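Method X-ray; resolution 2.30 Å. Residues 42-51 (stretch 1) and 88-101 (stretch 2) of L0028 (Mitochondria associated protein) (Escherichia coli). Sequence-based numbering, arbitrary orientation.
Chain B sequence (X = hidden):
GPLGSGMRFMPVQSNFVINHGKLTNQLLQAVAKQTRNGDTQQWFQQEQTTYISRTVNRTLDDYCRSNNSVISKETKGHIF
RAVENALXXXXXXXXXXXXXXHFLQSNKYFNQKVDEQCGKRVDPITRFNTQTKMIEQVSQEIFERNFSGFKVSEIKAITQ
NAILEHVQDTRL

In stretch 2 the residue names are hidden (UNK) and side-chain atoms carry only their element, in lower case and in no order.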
# COMPACT_ATOMS: atom_id res chain seq x y z
N GLN B 42 12.61 -16.66 -0.86
CA GLN B 42 11.25 -16.33 -1.25
C GLN B 42 11.07 -14.82 -1.21
O GLN B 42 10.55 -14.23 -2.16
CB GLN B 42 10.27 -17.03 -0.32
CG GLN B 42 10.43 -18.54 -0.35
CD GLN B 42 10.49 -19.08 -1.76
OE1 GLN B 42 9.53 -18.98 -2.52
NE2 GLN B 42 11.64 -19.66 -2.13
N TRP B 43 11.51 -14.19 -0.12
CA TRP B 43 11.41 -12.75 -0.00
C TRP B 43 12.08 -12.08 -1.20
O TRP B 43 11.53 -11.15 -1.80
CB TRP B 43 12.08 -12.25 1.28
CG TRP B 43 12.19 -10.76 1.30
CD1 TRP B 43 11.19 -9.87 1.61
CD2 TRP B 43 13.31 -9.98 0.87
NE1 TRP B 43 11.62 -8.59 1.40
CE2 TRP B 43 12.92 -8.62 0.95
CE3 TRP B 43 14.60 -10.28 0.44
CZ2 TRP B 43 13.78 -7.57 0.60
CZ3 TRP B 43 15.45 -9.25 0.09
CH2 TRP B 43 15.04 -7.90 0.18
N PHE B 44 13.28 -12.54 -1.54
CA PHE B 44 14.04 -11.97 -2.66
C PHE B 44 13.24 -12.03 -3.97
O PHE B 44 13.15 -11.05 -4.69
CB PHE B 44 15.37 -12.71 -2.85
CG PHE B 44 16.27 -12.08 -3.88
CD1 PHE B 44 17.06 -10.97 -3.56
CD2 PHE B 44 16.32 -12.59 -5.18
CE1 PHE B 44 17.88 -10.37 -4.53
CE2 PHE B 44 17.14 -11.99 -6.16
CZ PHE B 44 17.92 -10.88 -5.84
N GLN B 45 12.68 -13.20 -4.25
CA GLN B 45 11.88 -13.40 -5.46
C GLN B 45 10.69 -12.45 -5.53
O GLN B 45 10.47 -11.78 -6.54
CB GLN B 45 11.38 -14.86 -5.53
CG GLN B 45 12.44 -15.88 -5.94
CD GLN B 45 11.89 -17.30 -6.04
OE1 GLN B 45 10.93 -17.57 -6.78
NE2 GLN B 45 12.50 -18.23 -5.31
N GLN B 46 9.93 -12.39 -4.44
CA GLN B 46 8.75 -11.54 -4.37
C GLN B 46 9.07 -10.05 -4.50
O GLN B 46 8.42 -9.33 -5.25
CB GLN B 46 8.01 -11.79 -3.07
CG GLN B 46 7.70 -13.24 -2.82
CD GLN B 46 6.63 -13.44 -1.77
OE1 GLN B 46 6.40 -12.57 -0.92
NE2 GLN B 46 5.97 -14.59 -1.81
N GLU B 47 10.08 -9.60 -3.75
CA GLU B 47 10.47 -8.20 -3.79
C GLU B 47 10.97 -7.81 -5.18
O GLU B 47 10.61 -6.75 -5.69
CB GLU B 47 11.55 -7.92 -2.74
CG GLU B 47 12.08 -6.49 -2.79
CD GLU B 47 11.02 -5.47 -2.43
OE1 GLU B 47 11.19 -4.29 -2.79
OE2 GLU B 47 10.02 -5.84 -1.76
N GLN B 48 11.79 -8.66 -5.78
CA GLN B 48 12.31 -8.37 -7.12
C GLN B 48 11.21 -8.11 -8.14
O GLN B 48 11.24 -7.09 -8.85
CB GLN B 48 13.19 -9.53 -7.61
CG GLN B 48 13.96 -9.21 -8.88
CD GLN B 48 15.06 -10.23 -9.17
OE1 GLN B 48 14.80 -11.44 -9.24
NE2 GLN B 48 16.29 -9.74 -9.33
N THR B 49 10.23 -9.01 -8.25
CA THR B 49 9.16 -8.81 -9.21
C THR B 49 8.27 -7.65 -8.79
O THR B 49 7.69 -6.97 -9.62
CB THR B 49 8.30 -10.10 -9.43
OG1 THR B 49 6.99 -9.93 -8.87
CG2 THR B 49 8.96 -11.30 -8.82
N THR B 50 8.18 -7.40 -7.49
CA THR B 50 7.37 -6.31 -6.97
C THR B 50 8.01 -4.94 -7.22
O THR B 50 7.35 -4.03 -7.73
CB THR B 50 7.10 -6.47 -5.46
OG1 THR B 50 6.22 -7.58 -5.26
CG2 THR B 50 6.45 -5.21 -4.89
N TYR B 51 9.29 -4.80 -6.86
CA TYR B 51 10.02 -3.54 -7.04
C TYR B 51 10.11 -3.15 -8.52
O TYR B 51 9.95 -1.99 -8.89
CB TYR B 51 11.44 -3.64 -6.47
CG TYR B 51 12.16 -2.31 -6.49
CD1 TYR B 51 12.09 -1.44 -5.40
CD2 TYR B 51 12.84 -1.88 -7.63
CE1 TYR B 51 12.67 -0.18 -5.45
CE2 TYR B 51 13.42 -0.62 -7.70
CZ TYR B 51 13.33 0.23 -6.61
OH TYR B 51 13.88 1.49 -6.68
N UNK B 88 13.43 -10.74 -18.93
CA UNK B 88 13.49 -12.16 -18.62
C UNK B 88 13.23 -12.25 -17.13
O UNK B 88 13.98 -12.90 -16.39
c UNK B 88 14.12 -13.88 -21.06
n UNK B 88 13.44 -13.43 -22.11
o UNK B 88 13.96 -15.02 -20.62
c UNK B 88 14.86 -12.74 -18.95
c UNK B 88 15.11 -12.93 -20.43
N UNK B 89 12.17 -11.58 -16.69
CA UNK B 89 11.80 -11.57 -15.28
C UNK B 89 10.29 -11.54 -15.18
O UNK B 89 9.63 -10.74 -15.86
c UNK B 89 14.25 -11.03 -13.08
n UNK B 89 15.20 -10.15 -12.75
c UNK B 89 12.83 -10.50 -13.16
o UNK B 89 14.50 -12.21 -13.33
c UNK B 89 12.37 -10.31 -14.60
N UNK B 90 9.70 -12.40 -14.34
CA UNK B 90 8.24 -12.38 -14.21
C UNK B 90 7.82 -11.08 -13.52
O UNK B 90 8.47 -10.63 -12.58
c UNK B 90 7.95 -13.62 -13.36
c UNK B 90 9.17 -13.69 -12.48
c UNK B 90 10.29 -13.43 -13.46
N UNK B 91 6.74 -10.48 -14.00
CA UNK B 91 6.25 -9.24 -13.42
C UNK B 91 4.77 -9.35 -13.03
O UNK B 91 4.11 -10.33 -13.36
c UNK B 91 6.44 -8.10 -14.43
c UNK B 91 8.84 -7.73 -13.81
c UNK B 91 7.90 -6.69 -15.90
c UNK B 91 7.86 -7.91 -14.97
N UNK B 92 4.27 -8.35 -12.31
CA UNK B 92 2.89 -8.33 -11.85
C UNK B 92 2.38 -6.90 -12.03
O UNK B 92 2.82 -5.99 -11.33
o UNK B 92 1.20 -9.73 -8.96
c UNK B 92 1.41 -8.89 -9.86
c UNK B 92 2.83 -8.76 -10.38
o UNK B 92 0.51 -8.15 -10.31
N UNK B 93 1.45 -6.68 -12.95
CA UNK B 93 0.98 -5.33 -13.18
C UNK B 93 0.30 -4.63 -12.01
O UNK B 93 -0.07 -3.49 -12.14
c UNK B 93 -0.96 -7.12 -17.00
c UNK B 93 0.08 -5.27 -14.42
s UNK B 93 -1.95 -5.97 -16.05
c UNK B 93 -1.14 -6.13 -14.43
N UNK B 94 0.16 -5.31 -10.88
CA UNK B 94 -0.43 -4.69 -9.69
C UNK B 94 0.69 -4.25 -8.75
O UNK B 94 0.44 -3.63 -7.72
o UNK B 94 -3.15 -7.12 -9.59
c UNK B 94 -2.57 -6.05 -9.77
c UNK B 94 -1.34 -5.68 -8.97
n UNK B 94 -2.98 -5.15 -10.66
N UNK B 95 1.93 -4.59 -9.09
CA UNK B 95 3.06 -4.22 -8.24
C UNK B 95 3.13 -2.72 -8.01
O UNK B 95 3.06 -1.94 -8.97
N UNK B 96 3.28 -2.31 -6.76
CA UNK B 96 3.34 -0.88 -6.46
C UNK B 96 3.94 -0.49 -5.11
O UNK B 96 4.22 0.68 -4.88
c UNK B 96 1.95 -0.28 -6.58
N UNK B 97 4.13 -1.46 -4.22
CA UNK B 97 4.69 -1.19 -2.90
C UNK B 97 5.82 -2.17 -2.58
O UNK B 97 5.60 -3.38 -2.43
n UNK B 97 2.33 1.99 -2.62
c UNK B 97 2.80 1.11 -1.75
o UNK B 97 3.49 1.44 -0.79
c UNK B 97 3.61 -1.30 -1.81
c UNK B 97 2.42 -0.34 -1.97
N UNK B 98 7.02 -1.63 -2.46
CA UNK B 98 8.23 -2.39 -2.18
C UNK B 98 8.38 -2.59 -0.67
O UNK B 98 8.21 -1.65 0.09
c UNK B 98 9.43 -1.63 -2.74
o UNK B 98 10.65 -2.04 -2.15
N UNK B 99 8.70 -3.80 -0.24
CA UNK B 99 8.85 -4.01 1.19
C UNK B 99 10.15 -3.37 1.67
O UNK B 99 10.36 -3.21 2.87
o UNK B 99 10.02 -6.16 1.09
c UNK B 99 8.84 -5.51 1.53
N UNK B 100 11.02 -3.00 0.73
CA UNK B 100 12.28 -2.35 1.09
C UNK B 100 11.98 -0.93 1.56
O UNK B 100 12.51 -0.48 2.56
c UNK B 100 13.25 -2.26 -0.12
c UNK B 100 14.46 -1.41 0.25
c UNK B 100 14.55 -3.63 -1.82
c UNK B 100 13.73 -3.65 -0.55
N UNK B 101 11.12 -0.24 0.81
CA UNK B 101 10.77 1.12 1.18
C UNK B 101 9.98 1.12 2.48
O UNK B 101 10.12 2.01 3.31

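Position 88 carries three side-chain carbons, the third bearing one oxygen and one nitrogen, and reaches nothing on stretch 1; it leaves a preceding helix with positive phi. It is Gln 88. Position 89 repeats that composition but points its CB toward the helix and packs against the side chain of Gln 48. It is Gln 89.

At 90 three carbons close a ring onto the backbone nitrogen, and the backbone O of position 90 lies 3.2 Å from Thr 49 CB. It is Pro 90. Position 91 has four carbons forked at the second, and one tip carbon of position 91 comes 4.4 Å from Thr 49 O. It is Leu 91.

Position 92 has two carbons, the second with two oxygens: a carboxylate, Asp 92. Its OD2 accepts from the backbone N of position 94 at 2.9 Å, bracing a type I turn that runs from 92 to 95. Position 93 is an unbranched run of two carbons, a sulfur and a carbon, far from the helix: Met 93. Position 94 ends two carbons in one oxygen and one nitrogen, also out of reach: Asn 94.

Position 95 has no side-chain atoms. An ideal CB at 95 would sit a tight 3.3 Å from Thr 50 O, so the bare backbone suits this close approach. It is Gly 95. Position 96 has one carbon, pointing away: Ala 96. Position 97 has three carbons, the last with one oxygen and one nitrogen. Its CB also points away, while the backbone O of position 97 lies 3.2 Å from Thr 50 CG2. It is Gln 97.

Position 98 has one carbon then one oxygen, and that oxygen stands 2.4 Å from Glu 47 OE1, a very short hydrogen bond donated to the carboxylate. It is Ser 98. Position 99 has the same two atoms; its oxygen accepts from Trp 43 NE1 (2.9 Å) and donates to Glu 47 OE2 (2.9 Å). It is Ser 99. Position 100 has four carbons, forked at the first; the inner carbon of its two-carbon arm lies 4.1 Å from Trp 43 CZ2 at the indole edge. It is Ile 100. Position 101 has no side chain and makes no contact: Gly 101.

The rule is a buried carboxylate read by a helix start. Glu 47 OE2 also accepts from Ser 99 N at 2.9 Å, while Ser 98 OG caps Ile 100 N at 3.1 Å. Trp 43 completes the network, and the glycine turn lets the loop lie close to Thr 50.

Stretch 2, residues 88-101: QQPLDMNGAQSSIG
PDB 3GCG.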